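Polymeric immunoglobulin receptor (PDB 4NOB) probably binds polymeric immunoglobulins and carries them across epithelia, its ectodomain being released as secretory component. Local coordinates at residues A[28-32]-A[33-37]; A[85-88]-A[89-92]. All blocks are in the same frame, centred on the assembly; numbering follows the deposited sequence. Where two conformers were deposited one is given.

In the fold
Contacts 1 and 2 sit at opposite ends of a single immunoglobulin V-set domain, on opposite sides of the chain's centre, with their own centres about 30 Å apart and their nearest atoms about 20 Å apart. Residues 28-37 come first, joining strand 22-27 of the three-stranded sheet to strand 39-44 of the larger one; residues 85-92 follow, leading from strand 78-83 into strand 92-98. Each contact therefore shapes a turn that carries the chain from one sheet to the other. The disulfide C26-C96 ties the strand before contact 1 to the strand after contact 2. Contact 1 shapes the CDR1-like loop, contact 2 the turn at the far end of the sandwich.

Contact 1: residues A[28-32]-A[33-37]; sequences YPDTS and VNRHT
D30 OD1 is gripped from two directions: R35 NH1 bonds it over 2.8 Å as a salt bridge, and an ordered water donates to it while accepting from R35 NH2. The arginine meets the carboxylate on its anti side, and although OD1 lies close to the guanidinium plane, the two flat groups are turned 63° apart. A bend at chi3 (-74°) folds the R35 chain back over the T31-S32 peptide, setting T31 O about 3.5 Å above the centre of the guanidinium. That same oxygen takes the N-H of R35, and N77 gives NH1 a further acceptor. All this happens at the start of the short helix 32-36, within the loop that corresponds to CDR1 of a V-set domain. T31 is its N-cap, with OG1 accepting from N34 N at 3.1 Å. With an alanine here in place of R35, the D30 carboxylate would probably lose its charged mate and the T31-S32 peptide the group lying over it. Beneath the turn, the Y28 ring presents one face to N34 O and its edge to R35 CG, which lies 3.9 Å from Y28 CE1; its hydroxyl is bonded to N72. A weak bond, 3.5 Å long, runs from N34 ND2 to P29 O.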
loop_
_atom_site.group_PDB
_atom_site.type_symbol
_atom_site.label_atom_id
_atom_site.label_comp_id
_atom_site.label_asym_id
_atom_site.label_seq_id
_atom_site.Cartn_x
_atom_site.Cartn_y
_atom_site.Cartn_z
ATOM N N TYR A 28 -5.175 7.731 -8.797
ATOM C CA TYR A 28 -4.304 7.863 -9.968
ATOM C C TYR A 28 -4.985 8.707 -11.046
ATOM O O TYR A 28 -6.189 9.029 -10.960
ATOM C CB TYR A 28 -3.855 6.493 -10.450
ATOM C CG TYR A 28 -4.947 5.488 -10.706
ATOM C CD1 TYR A 28 -5.716 5.526 -11.861
ATOM C CD2 TYR A 28 -5.166 4.441 -9.813
ATOM C CE1 TYR A 28 -6.680 4.568 -12.102
ATOM C CE2 TYR A 28 -6.115 3.478 -10.081
ATOM C CZ TYR A 28 -6.833 3.545 -11.217
ATOM O OH TYR A 28 -7.771 2.581 -11.470
ATOM N N PRO A 29 -4.244 9.118 -12.081
ATOM C CA PRO A 29 -4.871 9.992 -13.074
ATOM C C PRO A 29 -5.946 9.224 -13.901
ATOM O O PRO A 29 -5.848 8.020 -14.136
ATOM C CB PRO A 29 -3.724 10.417 -13.917
ATOM C CG PRO A 29 -2.520 10.229 -13.053
ATOM C CD PRO A 29 -2.782 8.980 -12.335
ATOM N N ASP A 30 -6.922 9.980 -14.380
ATOM C CA ASP A 30 -8.030 9.467 -15.161
ATOM C C ASP A 30 -7.613 9.229 -16.599
ATOM O O ASP A 30 -7.852 10.090 -17.483
ATOM C CB ASP A 30 -9.114 10.555 -15.055
ATOM C CG ASP A 30 -10.392 10.296 -15.853
ATOM O OD1 ASP A 30 -10.584 9.245 -16.483
ATOM O OD2 ASP A 30 -11.168 11.331 -15.845
ATOM N N THR A 31 -6.946 8.129 -16.833
ATOM C CA THR A 31 -6.607 7.642 -18.163
ATOM C C THR A 31 -6.774 6.163 -18.264
ATOM O O THR A 31 -6.681 5.430 -17.251
ATOM C CB THR A 31 -5.172 8.015 -18.613
ATOM O OG1 THR A 31 -4.177 7.145 -18.067
ATOM C CG2 THR A 31 -4.865 9.503 -18.429
ATOM N N SER A 32 -7.038 5.649 -19.469
ATOM C CA SER A 32 -7.174 4.221 -19.667
ATOM C C SER A 32 -5.890 3.492 -19.297
ATOM O O SER A 32 -5.955 2.456 -18.673
ATOM C CB SER A 32 -7.576 3.914 -21.132
ATOM O OG SER A 32 -7.664 2.506 -21.423
ATOM N N VAL A 33 -4.750 4.016 -19.725
ATOM C CA VAL A 33 -3.449 3.375 -19.428
ATOM C C VAL A 33 -3.317 3.188 -17.932
ATOM O O VAL A 33 -2.941 2.087 -17.463
ATOM C CB VAL A 33 -2.284 4.227 -19.908
ATOM C CG1 VAL A 33 -0.975 3.770 -19.346
ATOM C CG2 VAL A 33 -2.256 4.164 -21.435
ATOM N N ASN A 34 -3.694 4.198 -17.141
ATOM C CA ASN A 34 -3.518 4.067 -15.680
ATOM C C ASN A 34 -4.524 3.114 -15.105
ATOM O O ASN A 34 -4.254 2.298 -14.202
ATOM C CB ASN A 34 -3.635 5.393 -14.992
ATOM C CG ASN A 34 -2.460 6.277 -15.301
ATOM O OD1 ASN A 34 -1.376 5.752 -15.540
ATOM N ND2 ASN A 34 -2.662 7.531 -15.470
ATOM N N ARG A 35 -5.774 3.126 -15.564
ATOM C CA ARG A 35 -6.719 2.182 -15.056
ATOM C C ARG A 35 -6.323 0.723 -15.210
ATOM O O ARG A 35 -6.629 -0.154 -14.354
ATOM C CB ARG A 35 -8.139 2.400 -15.688
ATOM C CG ARG A 35 -8.930 3.581 -15.110
ATOM C CD ARG A 35 -10.297 3.715 -15.736
ATOM N NE ARG A 35 -10.242 4.248 -17.081
ATOM C CZ ARG A 35 -10.221 5.533 -17.369
ATOM N NH1 ARG A 35 -10.170 6.442 -16.421
ATOM N NH2 ARG A 35 -10.214 5.966 -18.614
ATOM N N HIS A 36 -5.650 0.397 -16.361
ATOM C CA HIS A 36 -5.318 -0.972 -16.684
ATOM C C HIS A 36 -3.899 -1.392 -16.368
ATOM O O HIS A 36 -3.646 -2.591 -16.436
ATOM C CB HIS A 36 -5.587 -1.202 -18.178
ATOM C CG HIS A 36 -7.016 -0.939 -18.534
ATOM N ND1 HIS A 36 -8.044 -1.740 -18.065
ATOM C CD2 HIS A 36 -7.618 0.104 -19.154
ATOM C CE1 HIS A 36 -9.211 -1.242 -18.464
ATOM N NE2 HIS A 36 -8.972 -0.121 -19.132
ATOM N N THR A 37 -3.040 -0.511 -15.912
ATOM C CA THR A 37 -1.638 -0.818 -15.657
ATOM C C THR A 37 -1.489 -1.560 -14.359
ATOM O O THR A 37 -2.408 -1.569 -13.501
ATOM C CB THR A 37 -0.772 0.394 -15.737
ATOM O OG1 THR A 37 0.601 -0.043 -15.955
ATOM C CG2 THR A 37 -0.868 1.308 -14.575
HETATM O O HOH W 1 -10.350 8.811 -19.217
#

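Contact 2: residues A[85-88]-A[89-92]. With EDO (1,2-ethanediol), chain E.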
loop_
_atom_site.group_PDB
_atom_site.type_symbol
_atom_site.label_atom_id
_atom_site.label_comp_id
_atom_site.label_asym_id
_atom_site.label_seq_id
_atom_site.Cartn_x
_atom_site.Cartn_y
_atom_site.Cartn_z
ATOM N N GLN A 85 -4.297 -7.686 10.587
ATOM C CA GLN A 85 -3.436 -8.331 11.598
ATOM C C GLN A 85 -2.118 -7.612 11.741
ATOM O O GLN A 85 -1.070 -8.196 11.766
ATOM C CB GLN A 85 -3.247 -9.810 11.292
ATOM C CG GLN A 85 -4.578 -10.514 11.289
ATOM C CD GLN A 85 -4.425 -11.974 10.958
ATOM O OE1 GLN A 85 -3.707 -12.690 11.675
ATOM N NE2 GLN A 85 -5.015 -12.417 9.814
ATOM N N LEU A 86 -2.195 -6.275 11.815
ATOM C CA LEU A 86 -0.990 -5.467 11.889
ATOM C C LEU A 86 -0.231 -5.740 13.134
ATOM O O LEU A 86 -0.820 -6.017 14.199
ATOM C CB LEU A 86 -1.325 -4.002 11.754
ATOM C CG LEU A 86 -1.885 -3.575 10.416
ATOM C CD1 LEU A 86 -2.412 -2.206 10.466
ATOM C CD2 LEU A 86 -0.818 -3.606 9.294
ATOM N N THR A 87 1.061 -5.667 13.042
ATOM C CA THR A 87 1.900 -5.621 14.248
ATOM C C THR A 87 2.891 -4.480 14.122
ATOM O O THR A 87 3.062 -3.790 13.095
ATOM C CB THR A 87 2.670 -6.921 14.505
ATOM O OG1 THR A 87 3.819 -6.965 13.656
ATOM C CG2 THR A 87 1.779 -8.104 14.337
ATOM N N GLN A 88 3.623 -4.186 15.232
ATOM C CA GLN A 88 4.654 -3.208 15.188
ATOM C C GLN A 88 5.672 -3.425 14.080
ATOM O O GLN A 88 6.250 -2.473 13.563
ATOM C CB GLN A 88 5.345 -3.033 16.517
ATOM C CG GLN A 88 4.496 -2.618 17.673
ATOM C CD GLN A 88 5.308 -2.603 18.917
ATOM O OE1 GLN A 88 5.468 -3.737 19.554
ATOM N NE2 GLN A 88 5.706 -1.502 19.334
ATOM N N ASP A 89 5.889 -4.670 13.688
ATOM C CA ASP A 89 6.844 -4.999 12.625
ATOM C C ASP A 89 6.392 -4.496 11.213
ATOM O O ASP A 89 7.209 -4.379 10.302
ATOM C CB ASP A 89 7.181 -6.495 12.617
ATOM C CG ASP A 89 7.878 -6.937 13.874
ATOM O OD1 ASP A 89 8.419 -6.115 14.595
ATOM O OD2 ASP A 89 7.859 -8.165 14.068
ATOM N N ASP A 90 5.144 -4.140 11.082
ATOM C CA ASP A 90 4.600 -3.486 9.849
ATOM C C ASP A 90 4.959 -2.002 9.764
ATOM O O ASP A 90 4.846 -1.406 8.684
ATOM C CB ASP A 90 3.132 -3.661 9.747
ATOM C CG ASP A 90 2.727 -5.104 9.479
ATOM O OD1 ASP A 90 3.193 -5.642 8.408
ATOM O OD2 ASP A 90 2.012 -5.736 10.286
ATOM N N THR A 91 5.430 -1.384 10.835
ATOM C CA THR A 91 5.880 0.029 10.783
ATOM C C THR A 91 6.931 0.150 9.719
ATOM O O THR A 91 7.837 -0.637 9.699
ATOM C CB THR A 91 6.424 0.456 12.166
ATOM O OG1 THR A 91 5.341 0.366 13.130
ATOM C CG2 THR A 91 6.998 1.782 12.131
ATOM N N GLY A 92 6.808 1.165 8.921
ATOM C CA GLY A 92 7.826 1.367 7.880
ATOM C C GLY A 92 7.364 2.445 6.910
ATOM O O GLY A 92 6.344 3.109 7.036
HETATM C C1 EDO E . 5.763 -7.003 6.489
HETATM O O1 EDO E . 6.174 -6.228 7.635
HETATM C C2 EDO E . 6.005 -6.179 5.295
HETATM O O2 EDO E . 7.404 -5.920 5.133
HETATM O O HOH W 2 3.459 -7.946 11.125
#
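The chain from T87 to T91 winds into a tight turn with a short 3-10 segment, marked by two successive bonds that each span three residues. D90 N donates to T87 O at 2.9 Å, and T91 N to Q88 O at 3.0 Å; in both the donor stands well above the carbonyl plane, by 52° in the first. T91 adds its hydroxyl, OG1 reaching Q88 O at 3.0 Å from the same face as its own N-H, so one carbonyl is held by two donors of a single residue, its backbone N-H and its hydroxyl. At the start of the turn, T87 OG1 accepts from D89 N over 3.1 Å. The D90 side chain reaches back against the direction of the chain: with CG beside its own backbone N (chi1 -69°), OD2 takes the T87 N-H at 2.9 Å in a nearly straight bond of 169°, using its anti lone pair. The L86 side chain crosses that of D90 at about a right angle, L86 CD2 lying 3.7 Å from D90 OD2. Further on, the Y94 hydroxyl bonds D90 O, four residues back: the tyrosine corner of the D-x-G-x-Y-x-C signature that ends at the disulfide cysteine C96. A water joins OD2 to T87 OG1, while OD1 forms a salt bridge with R67 and accepts from an ethanediol, probably a crystallisation additive. With a backbone N-H, a water and an arginine all directed at this buried carboxylate, D90 is likely to stay ionised.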